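Local coordinates for salicylic acid-binding protein 2 (Nicotiana tabacum, PDB 1Y7I) that hydrolyses methyl salicylate to salicylic acid and methanol, a step in the signalling that activates systemic acquired resistance in plants, at residues K5-V10 with K74-G79. Sequence-based numbering, arbitrary orientation.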
ATOM      1  N   LYS B   5      17.841  14.424  11.971  1.00 30.42           N
ATOM      2  CA  LYS B   5      18.477  13.367  11.204  1.00 26.71           C
ATOM      3  C   LYS B   5      17.572  12.899  10.075  1.00 24.71           C
ATOM      4  O   LYS B   5      16.361  13.105  10.109  1.00 23.71           O
ATOM      5  CB  LYS B   5      18.806  12.175  12.110  1.00 28.43           C
ATOM      6  CG  LYS B   5      19.883  12.432  13.157  1.00 27.55           C
ATOM      7  CD  LYS B   5      21.263  12.541  12.524  1.00 29.91           C
ATOM      8  CE  LYS B   5      22.340  12.796  13.572  1.00 28.89           C
ATOM      9  NZ  LYS B   5      22.143  14.103  14.267  1.00 31.95           N
ATOM     10  N   HIS B   6      18.172  12.269   9.070  1.00 22.93           N
ATOM     11  CA  HIS B   6      17.423  11.740   7.939  1.00 21.58           C
ATOM     12  C   HIS B   6      17.383  10.219   8.052  1.00 20.28           C
ATOM     13  O   HIS B   6      18.403   9.554   7.884  1.00 18.51           O
ATOM     14  CB  HIS B   6      18.087  12.117   6.613  1.00 22.76           C
ATOM     15  CG  HIS B   6      17.342  11.629   5.409  1.00 19.91           C
ATOM     16  ND1 HIS B   6      17.845  11.734   4.128  1.00 23.40           N
ATOM     17  CD2 HIS B   6      16.124  11.051   5.285  1.00 21.70           C
ATOM     18  CE1 HIS B   6      16.967  11.243   3.271  1.00 22.64           C
ATOM     19  NE2 HIS B   6      15.913  10.822   3.947  1.00 21.14           N
ATOM     20  N   PHE B   7      16.204   9.677   8.331  1.00 18.23           N
ATOM     21  CA  PHE B   7      16.033   8.234   8.449  1.00 15.68           C
ATOM     22  C   PHE B   7      15.597   7.602   7.116  1.00 14.56           C
ATOM     23  O   PHE B   7      14.586   8.003   6.552  1.00 14.89           O
ATOM     24  CB  PHE B   7      14.972   7.922   9.519  1.00 16.06           C
ATOM     25  CG  PHE B   7      15.447   8.124  10.935  1.00 16.13           C
ATOM     26  CD1 PHE B   7      16.194   7.139  11.576  1.00 15.01           C
ATOM     27  CD2 PHE B   7      15.150   9.301  11.629  1.00 18.56           C
ATOM     28  CE1 PHE B   7      16.634   7.312  12.892  1.00 13.10           C
ATOM     29  CE2 PHE B   7      15.584   9.493  12.951  1.00 15.70           C
ATOM     30  CZ  PHE B   7      16.330   8.496  13.582  1.00 18.23           C
ATOM     31  N   VAL B   8      16.372   6.641   6.609  1.00 12.47           N
ATOM     32  CA  VAL B   8      16.022   5.923   5.383  1.00 11.59           C
ATOM     33  C   VAL B   8      15.541   4.549   5.876  1.00 12.64           C
ATOM     34  O   VAL B   8      16.331   3.749   6.397  1.00 12.25           O
ATOM     35  CB  VAL B   8      17.249   5.737   4.411  1.00 13.23           C
ATOM     36  CG1 VAL B   8      16.811   4.958   3.140  1.00 11.14           C
ATOM     37  CG2 VAL B   8      17.803   7.122   3.975  1.00  8.76           C
ATOM     38  N   LEU B   9      14.239   4.304   5.734  1.00 10.53           N
ATOM     39  CA  LEU B   9      13.606   3.062   6.177  1.00  9.22           C
ATOM     40  C   LEU B   9      13.526   2.070   5.021  1.00 11.31           C
ATOM     41  O   LEU B   9      12.990   2.386   3.953  1.00 12.39           O
ATOM     42  CB  LEU B   9      12.197   3.371   6.719  1.00  9.42           C
ATOM     43  CG  LEU B   9      12.121   4.538   7.737  1.00  5.51           C
ATOM     44  CD1 LEU B   9      10.688   4.722   8.242  1.00  5.40           C
ATOM     45  CD2 LEU B   9      13.045   4.241   8.922  1.00  4.95           C
ATOM     46  N   VAL B  10      14.052   0.869   5.241  1.00 11.60           N
ATOM     47  CA  VAL B  10      14.075  -0.162   4.206  1.00 12.38           C
ATOM     48  C   VAL B  10      13.272  -1.385   4.618  1.00 11.38           C
ATOM     49  O   VAL B  10      13.666  -2.127   5.509  1.00 13.08           O
ATOM     50  CB  VAL B  10      15.535  -0.553   3.899  1.00 12.42           C
ATOM     51  CG1 VAL B  10      15.597  -1.510   2.715  1.00 10.30           C
ATOM     52  CG2 VAL B  10      16.330   0.713   3.617  1.00 11.05           C
ATOM     53  N   LYS B  74      24.250  13.111   5.277  1.00 32.75           N
ATOM     54  CA  LYS B  74      24.403  11.746   5.769  1.00 30.24           C
ATOM     55  C   LYS B  74      23.057  11.206   6.241  1.00 27.45           C
ATOM     56  O   LYS B  74      22.105  11.963   6.415  1.00 26.19           O
ATOM     57  CB  LYS B  74      25.415  11.688   6.920  1.00 32.70           C
ATOM     58  CG  LYS B  74      26.870  11.906   6.523  1.00 34.74           C
ATOM     59  CD  LYS B  74      27.796  11.403   7.626  1.00 39.33           C
ATOM     60  CE  LYS B  74      29.266  11.458   7.236  1.00 42.18           C
ATOM     61  NZ  LYS B  74      30.128  10.747   8.242  1.00 41.40           N
ATOM     62  N   VAL B  75      22.977   9.898   6.456  1.00 24.56           N
ATOM     63  CA  VAL B  75      21.718   9.303   6.886  1.00 21.59           C
ATOM     64  C   VAL B  75      21.874   8.163   7.878  1.00 19.00           C
ATOM     65  O   VAL B  75      22.975   7.677   8.141  1.00 18.06           O
ATOM     66  CB  VAL B  75      20.925   8.740   5.683  1.00 20.44           C
ATOM     67  CG1 VAL B  75      20.546   9.850   4.727  1.00 21.18           C
ATOM     68  CG2 VAL B  75      21.757   7.674   4.971  1.00 19.74           C
ATOM     69  N   ILE B  76      20.745   7.752   8.440  1.00 18.66           N
ATOM     70  CA  ILE B  76      20.706   6.624   9.349  1.00 16.31           C
ATOM     71  C   ILE B  76      19.840   5.621   8.610  1.00 16.63           C
ATOM     72  O   ILE B  76      18.705   5.924   8.240  1.00 17.74           O
ATOM     73  CB  ILE B  76      20.024   6.952  10.675  1.00 15.57           C
ATOM     74  CG1 ILE B  76      20.903   7.884  11.503  1.00 16.71           C
ATOM     75  CG2 ILE B  76      19.760   5.648  11.448  1.00 12.93           C
ATOM     76  CD1 ILE B  76      20.258   8.313  12.804  1.00 14.33           C
ATOM     77  N   LEU B  77      20.391   4.440   8.371  1.00 15.45           N
ATOM     78  CA  LEU B  77      19.667   3.392   7.675  1.00 15.15           C
ATOM     79  C   LEU B  77      19.000   2.471   8.691  1.00 15.28           C
ATOM     80  O   LEU B  77      19.588   2.136   9.732  1.00 14.62           O
ATOM     81  CB  LEU B  77      20.627   2.565   6.804  1.00 14.21           C
ATOM     82  CG  LEU B  77      21.266   3.240   5.583  1.00 16.67           C
ATOM     83  CD1 LEU B  77      22.329   2.336   4.962  1.00 17.13           C
ATOM     84  CD2 LEU B  77      20.180   3.546   4.569  1.00 17.21           C
ATOM     85  N   VAL B  78      17.773   2.071   8.383  1.00 11.31           N
ATOM     86  CA  VAL B  78      17.024   1.159   9.234  1.00 13.04           C
ATOM     87  C   VAL B  78      16.486   0.088   8.315  1.00 13.64           C
ATOM     88  O   VAL B  78      15.672   0.371   7.439  1.00 15.84           O
ATOM     89  CB  VAL B  78      15.822   1.845   9.926  1.00 10.95           C
ATOM     90  CG1 VAL B  78      15.168   0.870  10.892  1.00  8.55           C
ATOM     91  CG2 VAL B  78      16.291   3.105  10.650  1.00 13.80           C
ATOM     92  N   GLY B  79      16.947  -1.138   8.508  1.00 14.72           N
ATOM     93  CA  GLY B  79      16.510  -2.220   7.654  1.00 13.57           C
ATOM     94  C   GLY B  79      15.735  -3.277   8.405  1.00 15.07           C
ATOM     95  O   GLY B  79      16.207  -3.829   9.401  1.00 13.23           O
TER
HETATM   96  O   HOH W   1      20.903  12.730   8.774  1.00 34.53           O
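Four backbone hydrogen bonds join His-6, Val-8 and Val-10 to Ile-76 and Val-78, each of these two spanning a pair of residues on the other strand, as parallel pairing requires. Ile-76 N gives its hydrogen to His-6 O at 3.0 Å. Ile-76 O takes one from Val-8 N at 2.9 Å, the N-H...O angle a nearly straight 171°. Val-78 N to Val-8 O and Val-10 N to Val-78 O repeat the pattern, the latter at 2.8 Å. Where the pairing frays, a water replaces the next bond, accepting from His-6 N and donating to Lys-74 O, 2.8 Å from each. The strands belong to the central sheet of the alpha/beta hydrolase fold; Phe-7 and Leu-9 turn their backbone bonds the other way, to the strand 33-36, and Gly-79 opens the GxSxG nucleophile elbow that carries the catalytic Ser-81. On one face, covered by helix 245-262, the Phe-7 ring lies alongside Ile-76, Phe-7 CE1 meeting Ile-76 CD1 at 3.8 Å, while Val-78 CG2 reaches the ring edge. On the other, Leu-77 CD2 packs 3.7 Å from Val-8 CB, with helix 83-93 beyond. His-6 carries its CG anti to the backbone N (chi1 -179°), which lays the imidazole beside Val-75, and Val-8 CG2 sits over the rim of one ring face. His-6 NE2 is hydrogen-bonded to Thr-35 OG1, whereas His-6 ND1, buried 3.3 Å from Val-75 CG1, has no polar partner in the model.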